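Local coordinates for protein TqaL (Neurospora crassa, PDB 7EEH) that belongs to the 2OG-Fe dioxygenase family of the cupin clan and holds an iron(III) ion beside an antiparallel beta sheet, at residues R80-F85 against S89-E94; D157-T162 against V188-T193; V235-F240 against A267-L272; S62-S67 against Q121-L126. The protein carries 1 engineered substitution. One frame throughout, in Å; residues are numbered along the deposited sequence.

All four contacts belong to the 2OG-Fe dioxygenase part of the chain, and contacts 1, 2 and 3 all involve the large antiparallel sheet. Along the chain contact 1 is nested inside the loop closed by contact 4, and contacts 2 and 3 follow. Contact 1 is a hairpin near one edge of that sheet, and its strand 74-84 neighbours strand 158-170 of contact 2, with centres 10 Å apart. Contact 3 touches contact 2 through H237 NE2 and T193 O; the R269 side chain is about 10 Å from the iron. Contact 4, on the surface, touches contact 1 through Q125 and contact 3 through S62 and L124. The sheet thus connects the hairpin with the neighbourhood of the metal.

Contact 1 of 4, residues R80-F85 against S89-E94; sequences RFCFDF and SVRRLE
D84 turns its carboxylate away from its own backbone N (chi1 -170°) and R91, with CG between its backbone N and carbonyl carbon (chi1 83°), bends at chi3, which brings the two charged groups together on the face that also carries C82 and S89. R91 comes end-on and spends both terminal nitrogens on one oxygen: NH1 reaches the anti lone pair of D84 OD2 at 2.9 Å, and NH2 meets the same OD2 from above the carboxylate plane at 3.1 Å. The oxygen lies in the guanidinium plane, yet the two flat groups stand 86° apart. E304 binds R91 NE, while S86 N and T87 N hold D84 OD1. D84 and R91 belong to the beta hairpin of strands 74-84 and 89-92, in which C82-R91 and D84-S89 are hydrogen-bonded pairs. On the face carrying F81, R92 CD sits over the F81 ring in a CH-pi contact, 4.0 Å from its centroid, and its guanidinium goes on to Q125 and V120. F83 CD1 lies alongside V90 CB at 4.0 Å, with L134 of helix 128-141 against both residues. L93 N donates to R80 O at 2.9 Å, and R80 NH1 makes a bent bond to E94 O at 2.8 Å while L93 CD1 lies over a face of that guanidinium; S294 O accepts from NH2.

Contact 2 of 4, residues D157-T162 against V188-T193; sequences DKWVCT and VDHTMT
W159 carries this contact from its strand to D189 and H190. Just ahead of it, K158 NZ bridges to OD1 of the preceding D157 at 2.8 Å, a salt bridge between chain neighbours. W159 comes next, its CG beside the backbone N (chi1 -53°), and sends the six-membered end of the indole across to the other segment. CZ3 of W159 comes within 3.5 Å of D189 OD2, and D189 CB lies at the indole edge, in its plane. The carboxylate stands nearly upright against the ring, with planes 89° apart. H190 approaches obliquely, its CD2 3.9 Å from W159 CZ3, with CZ3 near the imidazole plane, at its edge. Polar ends of both partners are held by others: Y154 OH and R278 N bind D189, and Y28 OH binds H190 ND1. T191 OG1 bonds OD2 of D186, a ligand of the iron, so T191 is in the second shell of the metal. Further on, V160 and T162 make backbone bonds to R277 and F275. Strand 267-277 lies between strands 158-170 and 190-199, D189 and H190 both face its T276 in a classic beta bulge, and helix 128-141 packs on H190 and M192.

Contact 3 of 4, residues V235-F240 against A267-L272; sequences VQHRHF and ATRDML
M271, a selenomethionine, lays its terminal methyl CE over the centre of the H237 imidazole, a CH-pi contact 3.7 Å from the ring centroid and 13° off the ring normal. The chain of M271 turns at both chi2 (-56°) and chi3, which folds CE back onto the histidine face. H237 is held from another direction as well, because its NE2 bonds to T193 O on strand 190-199. R269, extended from CG to NE, comes at about a right angle to H237, and its NH2 lies 3.4 Å from H237 ND1. Within its own strand the guanidinium is overlain by M271 SE, 3.5 Å above the plane and over its centre, so one selenomethionine packs against both the ring and the guanidinium. A water joins the two segments: it donates to H237 O at 2.7 Å and accepts from R269 NE at 2.9 Å. H237, in the loop following strand 231-236 of the smaller sheet, thus brings its side chain against strand 267-277 of the larger one. The side chain of R269 lies about 5 Å from a bound TRS molecule, probably from the crystallisation liquor, and about 10 Å from the iron, consistent with a pocket beside the metal site in the double-stranded beta-helix (cupin) fold of this family.

Contact 4 of 4, residues S62-S67 against Q121-L126; sequences SNNLYS and QDELQL
A short surface helix, 122-125, is tied by a single side-chain bond from its E123 to N64, a loop residue just after a 3-10 segment in 62-67. N64 ND2 donates to E123 OE1 at 2.9 Å in an almost straight bond, with an N-H...O angle of 173°. The oxygen lies in the plane of the asparagine amide, and the amide nitrogen meets it on the syn side, 22° out of the carboxylate plane. The two flat groups are turned 55° against each other, and E123 OE2 is 3.3 Å from N64 ND2. E123 reaches across because its CG is anti to the backbone N and the chain stays extended from there on. Both residues are at the surface. Q121, at the N-cap position, starts the helix: its O accepts from L124 N and Q125 N. Inside the helix, Q125 NE2 donates to D122 OD1 at 2.9 Å, and NE2 also donates to L301 O. On the buried side of the helix, L124 packs on L272 and N165, while L65 of the other segment also packs on N165. The helix and the loop therefore lie against a face of the large antiparallel sheet, over its inner strands 158-170 and 267-277, and the N64-E123 pair is a single surface hydrogen bond between an asparagine amide and a glutamate carboxylate, joining the first turn of helix 122-125 to the loop after the 3-10 segment.

Contact 1 of 4, residues R80-F85 against S89-E94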
loop_
_atom_site.group_PDB
_atom_site.type_symbol
_atom_site.label_atom_id
_atom_site.label_comp_id
_atom_site.label_asym_id
_atom_site.label_seq_id
_atom_site.Cartn_x
_atom_site.Cartn_y
_atom_site.Cartn_z
ATOM N N ARG B 80 -6.162 23.460 26.992
ATOM C CA ARG B 80 -7.082 23.800 25.919
ATOM C C ARG B 80 -6.286 24.001 24.643
ATOM O O ARG B 80 -5.263 24.697 24.649
ATOM C CB ARG B 80 -7.873 25.072 26.231
ATOM C CG ARG B 80 -8.865 24.962 27.376
ATOM C CD ARG B 80 -9.348 26.354 27.805
ATOM N NE ARG B 80 -10.105 27.005 26.758
ATOM C CZ ARG B 80 -9.769 28.133 26.138
ATOM N NH1 ARG B 80 -8.671 28.810 26.453
ATOM N NH2 ARG B 80 -10.565 28.584 25.190
ATOM N N PHE B 81 -6.763 23.400 23.556
ATOM C CA PHE B 81 -6.187 23.590 22.237
ATOM C C PHE B 81 -7.271 24.083 21.296
ATOM O O PHE B 81 -8.462 23.945 21.566
ATOM C CB PHE B 81 -5.561 22.305 21.696
ATOM C CG PHE B 81 -4.454 21.767 22.553
ATOM C CD1 PHE B 81 -4.737 20.954 23.639
ATOM C CD2 PHE B 81 -3.134 22.077 22.276
ATOM C CE1 PHE B 81 -3.716 20.458 24.440
ATOM C CE2 PHE B 81 -2.105 21.589 23.075
ATOM C CZ PHE B 81 -2.399 20.780 24.157
ATOM N N CYS B 82 -6.836 24.686 20.199
ATOM C CA CYS B 82 -7.716 25.187 19.156
ATOM C C CYS B 82 -7.372 24.490 17.846
ATOM O O CYS B 82 -6.227 24.550 17.387
ATOM C CB CYS B 82 -7.576 26.704 18.996
ATOM S SG CYS B 82 -8.476 27.341 17.559
ATOM N N PHE B 83 -8.346 23.806 17.264
ATOM C CA PHE B 83 -8.248 23.402 15.867
ATOM C C PHE B 83 -8.678 24.603 15.027
ATOM O O PHE B 83 -9.855 24.972 15.022
ATOM C CB PHE B 83 -9.119 22.180 15.594
ATOM C CG PHE B 83 -8.568 20.884 16.148
ATOM C CD1 PHE B 83 -7.442 20.300 15.600
ATOM C CD2 PHE B 83 -9.207 20.240 17.195
ATOM C CE1 PHE B 83 -6.960 19.094 16.091
ATOM C CE2 PHE B 83 -8.730 19.041 17.696
ATOM C CZ PHE B 83 -7.601 18.468 17.144
ATOM N N ASP B 84 -7.725 25.243 14.356
ATOM C CA ASP B 84 -7.965 26.461 13.587
ATOM C C ASP B 84 -7.951 26.093 12.108
ATOM O O ASP B 84 -6.888 25.809 11.541
ATOM C CB ASP B 84 -6.903 27.515 13.903
ATOM C CG ASP B 84 -7.241 28.882 13.328
ATOM O OD1 ASP B 84 -7.931 28.939 12.291
ATOM O OD2 ASP B 84 -6.819 29.899 13.923
ATOM N N PHE B 85 -9.115 26.103 11.482
ATOM C CA PHE B 85 -9.201 25.673 10.095
ATOM C C PHE B 85 -9.065 26.823 9.106
ATOM O O PHE B 85 -9.192 26.598 7.900
ATOM C CB PHE B 85 -10.491 24.891 9.877
ATOM C CG PHE B 85 -10.391 23.474 10.350
ATOM C CD1 PHE B 85 -9.614 22.560 9.656
ATOM C CD2 PHE B 85 -11.010 23.070 11.516
ATOM C CE1 PHE B 85 -9.492 21.259 10.099
ATOM C CE2 PHE B 85 -10.883 21.768 11.970
ATOM C CZ PHE B 85 -10.130 20.864 11.258
ATOM N N SER B 89 -4.071 24.761 11.412
ATOM C CA SER B 89 -3.107 24.366 12.425
ATOM C C SER B 89 -3.849 24.115 13.732
ATOM O O SER B 89 -5.050 24.360 13.844
ATOM C CB SER B 89 -2.034 25.442 12.605
ATOM O OG SER B 89 -2.629 26.688 12.938
ATOM N N VAL B 90 -3.128 23.609 14.722
ATOM C CA VAL B 90 -3.667 23.458 16.065
ATOM C C VAL B 90 -2.681 24.116 17.023
ATOM O O VAL B 90 -1.465 24.006 16.837
ATOM C CB VAL B 90 -3.922 21.976 16.420
ATOM C CG1 VAL B 90 -2.680 21.168 16.220
ATOM C CG2 VAL B 90 -4.416 21.834 17.849
ATOM N N ARG B 91 -3.203 24.840 18.015
ATOM C CA ARG B 91 -2.369 25.657 18.884
ATOM C C ARG B 91 -2.837 25.528 20.326
ATOM O O ARG B 91 -4.010 25.260 20.592
ATOM C CB ARG B 91 -2.381 27.141 18.459
ATOM C CG ARG B 91 -3.572 27.954 18.972
ATOM C CD ARG B 91 -3.518 29.412 18.479
ATOM N NE ARG B 91 -3.242 29.454 17.050
ATOM C CZ ARG B 91 -4.173 29.608 16.116
ATOM N NH1 ARG B 91 -5.444 29.776 16.457
ATOM N NH2 ARG B 91 -3.826 29.598 14.838
ATOM N N ARG B 92 -1.905 25.726 21.254
ATOM C CA ARG B 92 -2.238 25.748 22.670
ATOM C C ARG B 92 -2.855 27.093 23.018
ATOM O O ARG B 92 -2.311 28.140 22.656
ATOM C CB ARG B 92 -0.984 25.506 23.513
ATOM C CG ARG B 92 -1.207 25.565 25.017
ATOM C CD ARG B 92 -1.994 24.366 25.486
ATOM N NE ARG B 92 -2.170 24.343 26.930
ATOM C CZ ARG B 92 -1.282 23.831 27.775
ATOM N NH1 ARG B 92 -0.164 23.287 27.319
ATOM N NH2 ARG B 92 -1.514 23.851 29.078
ATOM N N LEU B 93 -3.978 27.068 23.724
ATOM C CA LEU B 93 -4.646 28.276 24.189
ATOM C C LEU B 93 -4.315 28.539 25.654
ATOM O O LEU B 93 -3.924 27.639 26.394
ATOM C CB LEU B 93 -6.158 28.160 24.037
ATOM C CG LEU B 93 -6.700 27.855 22.648
ATOM C CD1 LEU B 93 -8.199 27.677 22.739
ATOM C CD2 LEU B 93 -6.349 28.984 21.709
ATOM N N GLU B 94 -4.505 29.791 26.066
ATOM C CA GLU B 94 -4.271 30.192 27.444
ATOM C C GLU B 94 -5.246 29.490 28.381
ATOM O O GLU B 94 -6.331 29.047 27.979
ATOM C CB GLU B 94 -4.440 31.706 27.593
ATOM C CG GLU B 94 -5.871 32.155 27.339
ATOM C CD GLU B 94 -6.129 33.590 27.763
ATOM O OE1 GLU B 94 -5.187 34.239 28.252
ATOM O OE2 GLU B 94 -7.276 34.062 27.598
HETATM O O HOH W 1 -4.533 25.616 27.908
#

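Contact 2 of 4, residues D157-T162 against V188-T193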
loop_
_atom_site.group_PDB
_atom_site.type_symbol
_atom_site.label_atom_id
_atom_site.label_comp_id
_atom_site.label_asym_id
_atom_site.label_seq_id
_atom_site.Cartn_x
_atom_site.Cartn_y
_atom_site.Cartn_z
ATOM N N ASP B 157 -14.900 28.740 12.264
ATOM C CA ASP B 157 -13.828 27.960 11.662
ATOM C C ASP B 157 -12.837 27.426 12.697
ATOM O O ASP B 157 -11.767 26.932 12.322
ATOM C CB ASP B 157 -13.087 28.808 10.631
ATOM C CG ASP B 157 -12.541 30.104 11.222
ATOM O OD1 ASP B 157 -12.632 30.324 12.451
ATOM O OD2 ASP B 157 -12.009 30.921 10.445
ATOM N N LYS B 158 -13.156 27.541 13.982
ATOM C CA LYS B 158 -12.286 27.141 15.078
ATOM C C LYS B 158 -13.023 26.157 15.971
ATOM O O LYS B 158 -14.219 26.323 16.225
ATOM C CB LYS B 158 -11.853 28.348 15.927
ATOM C CG LYS B 158 -10.804 29.244 15.289
ATOM C CD LYS B 158 -10.954 30.694 15.746
ATOM C CE LYS B 158 -10.105 31.650 14.900
ATOM N NZ LYS B 158 -10.320 31.476 13.418
ATOM N N TRP B 159 -12.314 25.132 16.443
ATOM C CA TRP B 159 -12.823 24.243 17.475
ATOM C C TRP B 159 -11.989 24.412 18.737
ATOM O O TRP B 159 -10.795 24.698 18.672
ATOM C CB TRP B 159 -12.765 22.760 17.076
ATOM C CG TRP B 159 -13.397 22.340 15.775
ATOM C CD1 TRP B 159 -12.940 22.601 14.527
ATOM C CD2 TRP B 159 -14.563 21.517 15.612
ATOM N NE1 TRP B 159 -13.760 22.025 13.588
ATOM C CE2 TRP B 159 -14.766 21.355 14.227
ATOM C CE3 TRP B 159 -15.469 20.923 16.505
ATOM C CZ2 TRP B 159 -15.827 20.624 13.706
ATOM C CZ3 TRP B 159 -16.528 20.188 15.989
ATOM C CH2 TRP B 159 -16.702 20.055 14.597
ATOM N N VAL B 160 -12.629 24.209 19.880
ATOM C CA VAL B 160 -11.948 24.128 21.166
ATOM C C VAL B 160 -11.776 22.658 21.493
ATOM O O VAL B 160 -12.751 21.899 21.478
ATOM C CB VAL B 160 -12.747 24.825 22.280
ATOM C CG1 VAL B 160 -11.971 24.756 23.607
ATOM C CG2 VAL B 160 -13.072 26.247 21.893
ATOM N N CYS B 161 -10.547 22.255 21.792
ATOM C CA CYS B 161 -10.263 20.888 22.202
ATOM C C CYS B 161 -9.686 20.940 23.608
ATOM O O CYS B 161 -8.565 21.431 23.807
ATOM C CB CYS B 161 -9.300 20.208 21.238
ATOM S SG CYS B 161 -8.795 18.557 21.803
ATOM N N THR B 162 -10.453 20.463 24.582
ATOM C CA THR B 162 -9.966 20.354 25.948
ATOM C C THR B 162 -9.382 18.958 26.138
ATOM O O THR B 162 -10.089 17.957 25.988
ATOM C CB THR B 162 -11.071 20.620 26.972
ATOM O OG1 THR B 162 -11.763 21.815 26.616
ATOM C CG2 THR B 162 -10.458 20.823 28.351
ATOM N N VAL B 188 -20.031 17.743 24.148
ATOM C CA VAL B 188 -19.184 18.295 23.093
ATOM C C VAL B 188 -19.644 17.710 21.759
ATOM O O VAL B 188 -20.748 17.159 21.666
ATOM C CB VAL B 188 -17.693 18.010 23.379
ATOM C CG1 VAL B 188 -17.227 18.733 24.663
ATOM C CG2 VAL B 188 -17.451 16.517 23.514
ATOM N N ASP B 189 -18.825 17.850 20.712
ATOM C CA ASP B 189 -19.134 17.282 19.404
ATOM C C ASP B 189 -18.444 15.945 19.160
ATOM O O ASP B 189 -19.092 15.003 18.705
ATOM C CB ASP B 189 -18.756 18.267 18.285
ATOM C CG ASP B 189 -19.631 19.520 18.288
ATOM O OD1 ASP B 189 -20.873 19.371 18.300
ATOM O OD2 ASP B 189 -19.072 20.641 18.292
ATOM N N HIS B 190 -17.137 15.855 19.424
ATOM C CA HIS B 190 -16.366 14.632 19.215
ATOM C C HIS B 190 -15.511 14.378 20.445
ATOM O O HIS B 190 -14.844 15.294 20.932
ATOM C CB HIS B 190 -15.437 14.730 17.991
ATOM C CG HIS B 190 -16.135 15.092 16.722
ATOM N ND1 HIS B 190 -16.796 14.163 15.945
ATOM C CD2 HIS B 190 -16.257 16.278 16.080
ATOM C CE1 HIS B 190 -17.308 14.764 14.886
ATOM N NE2 HIS B 190 -16.998 16.051 14.947
ATOM N N THR B 191 -15.509 13.139 20.925
ATOM C CA THR B 191 -14.689 12.739 22.058
ATOM C C THR B 191 -13.754 11.618 21.621
ATOM O O THR B 191 -14.187 10.666 20.963
ATOM C CB THR B 191 -15.536 12.246 23.252
ATOM O OG1 THR B 191 -16.393 13.290 23.724
ATOM C CG2 THR B 191 -14.603 11.793 24.416
HETATM N N MSE B 192 -12.473 11.741 21.976
HETATM C CA MSE B 192 -11.460 10.737 21.649
HETATM C C MSE B 192 -10.749 10.345 22.946
HETATM O O MSE B 192 -10.323 11.218 23.728
HETATM C CB MSE B 192 -10.446 11.272 20.615
HETATM C CG MSE B 192 -9.387 10.249 20.191
HETATM SE SE MSE B 192 -8.588 10.635 18.475
HETATM C CE MSE B 192 -6.896 11.559 18.981
ATOM N N THR B 193 -10.640 9.043 23.194
ATOM C CA THR B 193 -9.969 8.510 24.375
ATOM C C THR B 193 -8.892 7.542 23.918
ATOM O O THR B 193 -9.191 6.538 23.260
ATOM C CB THR B 193 -10.955 7.808 25.302
ATOM O OG1 THR B 193 -11.569 6.718 24.600
ATOM C CG2 THR B 193 -12.038 8.784 25.731
#

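Contact 3 of 4, residues V235-F240 against A267-L272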
loop_
_atom_site.group_PDB
_atom_site.type_symbol
_atom_site.label_atom_id
_atom_site.label_comp_id
_atom_site.label_asym_id
_atom_site.label_seq_id
_atom_site.Cartn_x
_atom_site.Cartn_y
_atom_site.Cartn_z
ATOM N N VAL B 235 -16.432 -1.684 23.958
ATOM C CA VAL B 235 -15.025 -1.539 23.638
ATOM C C VAL B 235 -14.201 -1.538 24.922
ATOM O O VAL B 235 -14.698 -1.187 25.997
ATOM C CB VAL B 235 -14.803 -0.261 22.808
ATOM C CG1 VAL B 235 -14.631 0.946 23.688
ATOM C CG2 VAL B 235 -13.643 -0.448 21.954
ATOM N N GLN B 236 -12.934 -1.950 24.808
ATOM C CA GLN B 236 -12.052 -2.016 25.971
ATOM C C GLN B 236 -10.622 -1.685 25.558
ATOM O O GLN B 236 -9.973 -2.484 24.881
ATOM C CB GLN B 236 -12.111 -3.396 26.617
ATOM C CG GLN B 236 -11.338 -3.472 27.926
ATOM C CD GLN B 236 -11.139 -4.897 28.402
ATOM O OE1 GLN B 236 -10.848 -5.791 27.611
ATOM N NE2 GLN B 236 -11.304 -5.116 29.698
ATOM N N HIS B 237 -10.110 -0.534 25.988
ATOM C CA HIS B 237 -8.705 -0.244 25.757
ATOM C C HIS B 237 -7.846 -1.224 26.542
ATOM O O HIS B 237 -8.098 -1.474 27.722
ATOM C CB HIS B 237 -8.348 1.175 26.184
ATOM C CG HIS B 237 -9.221 2.247 25.608
ATOM N ND1 HIS B 237 -10.525 2.439 26.005
ATOM C CD2 HIS B 237 -8.942 3.248 24.738
ATOM C CE1 HIS B 237 -11.022 3.495 25.382
ATOM N NE2 HIS B 237 -10.078 4.009 24.615
ATOM N N ARG B 238 -6.826 -1.777 25.895
ATOM C CA ARG B 238 -5.886 -2.658 26.586
ATOM C C ARG B 238 -4.437 -2.467 26.175
ATOM O O ARG B 238 -3.552 -2.856 26.937
ATOM C CB ARG B 238 -6.256 -4.139 26.372
ATOM C CG ARG B 238 -7.756 -4.425 26.323
ATOM C CD ARG B 238 -8.081 -5.757 25.659
ATOM N NE ARG B 238 -7.164 -6.802 26.078
ATOM C CZ ARG B 238 -7.483 -8.088 26.161
ATOM N NH1 ARG B 238 -8.709 -8.486 25.848
ATOM N NH2 ARG B 238 -6.573 -8.976 26.560
ATOM N N HIS B 239 -4.148 -1.908 25.015
ATOM C CA HIS B 239 -2.792 -1.846 24.503
ATOM C C HIS B 239 -2.468 -0.419 24.098
ATOM O O HIS B 239 -3.339 0.329 23.633
ATOM C CB HIS B 239 -2.606 -2.794 23.302
ATOM C CG HIS B 239 -2.966 -4.221 23.596
ATOM N ND1 HIS B 239 -4.025 -4.864 22.988
ATOM C CD2 HIS B 239 -2.414 -5.125 24.440
ATOM C CE1 HIS B 239 -4.103 -6.104 23.438
ATOM N NE2 HIS B 239 -3.140 -6.287 24.322
ATOM N N PHE B 240 -1.197 -0.062 24.282
ATOM C CA PHE B 240 -0.669 1.259 23.989
ATOM C C PHE B 240 -1.253 1.829 22.701
ATOM O O PHE B 240 -1.079 1.260 21.621
ATOM C CB PHE B 240 0.863 1.184 23.879
ATOM C CG PHE B 240 1.505 2.483 23.505
ATOM C CD1 PHE B 240 1.307 3.611 24.284
ATOM C CD2 PHE B 240 2.316 2.576 22.387
ATOM C CE1 PHE B 240 1.883 4.819 23.952
ATOM C CE2 PHE B 240 2.919 3.779 22.040
ATOM C CZ PHE B 240 2.699 4.913 22.827
ATOM N N ALA B 267 -4.526 -0.358 41.267
ATOM C CA ALA B 267 -4.542 -0.419 39.815
ATOM C C ALA B 267 -4.638 0.997 39.263
ATOM O O ALA B 267 -5.407 1.818 39.769
ATOM C CB ALA B 267 -5.710 -1.275 39.313
ATOM N N THR B 268 -3.851 1.283 38.226
ATOM C CA THR B 268 -3.867 2.591 37.584
ATOM C C THR B 268 -4.133 2.435 36.090
ATOM O O THR B 268 -3.809 1.409 35.493
ATOM C CB THR B 268 -2.546 3.332 37.803
ATOM O OG1 THR B 268 -1.484 2.609 37.169
ATOM C CG2 THR B 268 -2.237 3.449 39.279
ATOM N N ARG B 269 -4.700 3.473 35.488
ATOM C CA ARG B 269 -4.998 3.481 34.053
ATOM C C ARG B 269 -4.698 4.873 33.526
ATOM O O ARG B 269 -5.252 5.850 34.038
ATOM C CB ARG B 269 -6.463 3.126 33.796
ATOM C CG ARG B 269 -6.873 2.985 32.324
ATOM C CD ARG B 269 -8.299 2.476 32.292
ATOM N NE ARG B 269 -8.916 2.457 30.970
ATOM C CZ ARG B 269 -9.746 3.380 30.496
ATOM N NH1 ARG B 269 -10.061 4.458 31.214
ATOM N NH2 ARG B 269 -10.269 3.215 29.285
ATOM N N ASP B 270 -3.838 4.971 32.515
ATOM C CA ASP B 270 -3.404 6.258 31.973
ATOM C C ASP B 270 -4.069 6.505 30.618
ATOM O O ASP B 270 -3.911 5.698 29.697
ATOM C CB ASP B 270 -1.887 6.304 31.828
ATOM C CG ASP B 270 -1.164 6.007 33.140
ATOM O OD1 ASP B 270 -1.768 6.208 34.210
ATOM O OD2 ASP B 270 -0.003 5.561 33.087
HETATM N N MSE B 271 -4.776 7.629 30.498
HETATM C CA MSE B 271 -5.521 7.997 29.285
HETATM C C MSE B 271 -5.149 9.392 28.797
HETATM O O MSE B 271 -4.767 10.250 29.595
HETATM C CB MSE B 271 -7.036 7.989 29.540
HETATM C CG MSE B 271 -7.641 6.664 29.990
HETATM SE SE MSE B 271 -7.292 5.171 28.793
HETATM C CE MSE B 271 -8.611 5.748 27.428
ATOM N N LEU B 272 -5.289 9.627 27.497
ATOM C CA LEU B 272 -5.483 10.970 26.965
ATOM C C LEU B 272 -6.951 11.081 26.567
ATOM O O LEU B 272 -7.459 10.214 25.856
ATOM C CB LEU B 272 -4.568 11.230 25.765
ATOM C CG LEU B 272 -3.063 11.219 26.059
ATOM C CD1 LEU B 272 -2.269 11.248 24.767
ATOM C CD2 LEU B 272 -2.687 12.400 26.971
HETATM O O HOH W 2 -9.589 0.323 29.151
#

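Contact 4 of 4, residues S62-S67 against Q121-L126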
loop_
_atom_site.group_PDB
_atom_site.type_symbol
_atom_site.label_atom_id
_atom_site.label_comp_id
_atom_site.label_asym_id
_atom_site.label_seq_id
_atom_site.Cartn_x
_atom_site.Cartn_y
_atom_site.Cartn_z
ATOM N N SER B 62 2.604 10.249 31.962
ATOM C CA SER B 62 1.564 10.194 32.982
ATOM C C SER B 62 2.140 10.093 34.393
ATOM O O SER B 62 1.393 10.255 35.368
ATOM C CB SER B 62 0.655 9.000 32.715
ATOM O OG SER B 62 -0.059 9.184 31.495
ATOM N N ASN B 63 3.436 9.805 34.523
ATOM C CA ASN B 63 4.087 9.756 35.828
ATOM C C ASN B 63 4.241 11.132 36.462
ATOM O O ASN B 63 4.536 11.213 37.661
ATOM C CB ASN B 63 5.470 9.100 35.707
ATOM C CG ASN B 63 5.393 7.594 35.443
ATOM O OD1 ASN B 63 4.452 6.926 35.860
ATOM N ND2 ASN B 63 6.402 7.060 34.764
ATOM N N ASN B 64 4.058 12.208 35.693
ATOM C CA ASN B 64 4.295 13.571 36.153
ATOM C C ASN B 64 3.015 14.387 36.256
ATOM O O ASN B 64 3.068 15.624 36.206
ATOM C CB ASN B 64 5.292 14.271 35.229
ATOM C CG ASN B 64 6.675 13.705 35.355
ATOM O OD1 ASN B 64 7.031 13.179 36.402
ATOM N ND2 ASN B 64 7.472 13.814 34.292
ATOM N N LEU B 65 1.877 13.718 36.401
ATOM C CA LEU B 65 0.587 14.380 36.513
ATOM C C LEU B 65 0.425 14.963 37.913
ATOM O O LEU B 65 1.112 14.564 38.856
ATOM C CB LEU B 65 -0.543 13.402 36.204
ATOM C CG LEU B 65 -0.494 12.790 34.803
ATOM C CD1 LEU B 65 -1.544 11.688 34.644
ATOM C CD2 LEU B 65 -0.685 13.872 33.741
ATOM N N TYR B 66 -0.471 15.943 38.027
ATOM C CA TYR B 66 -0.659 16.673 39.279
ATOM C C TYR B 66 -1.478 15.853 40.270
ATOM O O TYR B 66 -2.414 15.151 39.883
ATOM C CB TYR B 66 -1.346 18.017 39.022
ATOM C CG TYR B 66 -1.165 19.011 40.148
ATOM C CD1 TYR B 66 0.051 19.661 40.333
ATOM C CD2 TYR B 66 -2.194 19.280 41.046
ATOM C CE1 TYR B 66 0.235 20.569 41.374
ATOM C CE2 TYR B 66 -2.016 20.195 42.105
ATOM C CZ TYR B 66 -0.803 20.835 42.252
ATOM O OH TYR B 66 -0.610 21.745 43.279
ATOM N N SER B 67 -1.112 15.946 41.553
ATOM C CA SER B 67 -1.762 15.231 42.652
ATOM C C SER B 67 -2.357 16.234 43.637
ATOM O O SER B 67 -1.627 17.043 44.216
ATOM C CB SER B 67 -0.776 14.319 43.383
ATOM O OG SER B 67 -0.076 13.490 42.475
ATOM N N GLN B 121 2.054 20.271 30.243
ATOM C CA GLN B 121 3.384 20.862 30.112
ATOM C C GLN B 121 4.008 20.537 28.757
ATOM O O GLN B 121 3.487 19.745 27.965
ATOM C CB GLN B 121 4.297 20.392 31.251
ATOM C CG GLN B 121 3.819 20.820 32.638
ATOM C CD GLN B 121 3.841 22.338 32.790
ATOM O OE1 GLN B 121 4.869 22.972 32.562
ATOM N NE2 GLN B 121 2.698 22.928 33.148
ATOM N N ASP B 122 5.154 21.171 28.489
ATOM C CA ASP B 122 5.853 20.901 27.236
ATOM C C ASP B 122 6.201 19.422 27.097
ATOM O O ASP B 122 6.253 18.901 25.971
ATOM C CB ASP B 122 7.111 21.769 27.137
ATOM C CG ASP B 122 6.817 23.170 26.622
ATOM O OD1 ASP B 122 5.695 23.404 26.106
ATOM O OD2 ASP B 122 7.709 24.041 26.720
ATOM N N GLU B 123 6.414 18.727 28.227
ATOM C CA GLU B 123 6.700 17.293 28.187
ATOM C C GLU B 123 5.688 16.548 27.324
ATOM O O GLU B 123 6.058 15.668 26.543
ATOM C CB GLU B 123 6.704 16.699 29.597
ATOM C CG GLU B 123 7.234 15.274 29.625
ATOM C CD GLU B 123 7.052 14.569 30.958
ATOM O OE1 GLU B 123 6.657 15.220 31.949
ATOM O OE2 GLU B 123 7.307 13.345 31.005
ATOM N N LEU B 124 4.407 16.890 27.448
ATOM C CA LEU B 124 3.368 16.252 26.645
ATOM C C LEU B 124 3.169 16.981 25.321
ATOM O O LEU B 124 3.284 16.369 24.255
ATOM C CB LEU B 124 2.037 16.182 27.411
ATOM C CG LEU B 124 0.879 15.514 26.639
ATOM C CD1 LEU B 124 1.243 14.100 26.220
ATOM C CD2 LEU B 124 -0.388 15.508 27.452
ATOM N N GLN B 125 2.890 18.290 25.374
ATOM C CA GLN B 125 2.419 18.983 24.179
ATOM C C GLN B 125 3.504 19.178 23.123
ATOM O O GLN B 125 3.173 19.440 21.972
ATOM C CB GLN B 125 1.789 20.328 24.559
ATOM C CG GLN B 125 2.769 21.411 25.007
ATOM C CD GLN B 125 2.127 22.789 25.001
ATOM O OE1 GLN B 125 0.940 22.927 24.709
ATOM N NE2 GLN B 125 2.901 23.813 25.348
ATOM N N LEU B 126 4.786 19.048 23.458
ATOM C CA LEU B 126 5.813 19.044 22.420
ATOM C C LEU B 126 6.227 17.631 22.006
ATOM O O LEU B 126 7.109 17.473 21.157
ATOM C CB LEU B 126 7.040 19.847 22.873
ATOM C CG LEU B 126 6.795 21.328 23.212
ATOM C CD1 LEU B 126 8.122 22.093 23.410
ATOM C CD2 LEU B 126 5.926 22.019 22.167
#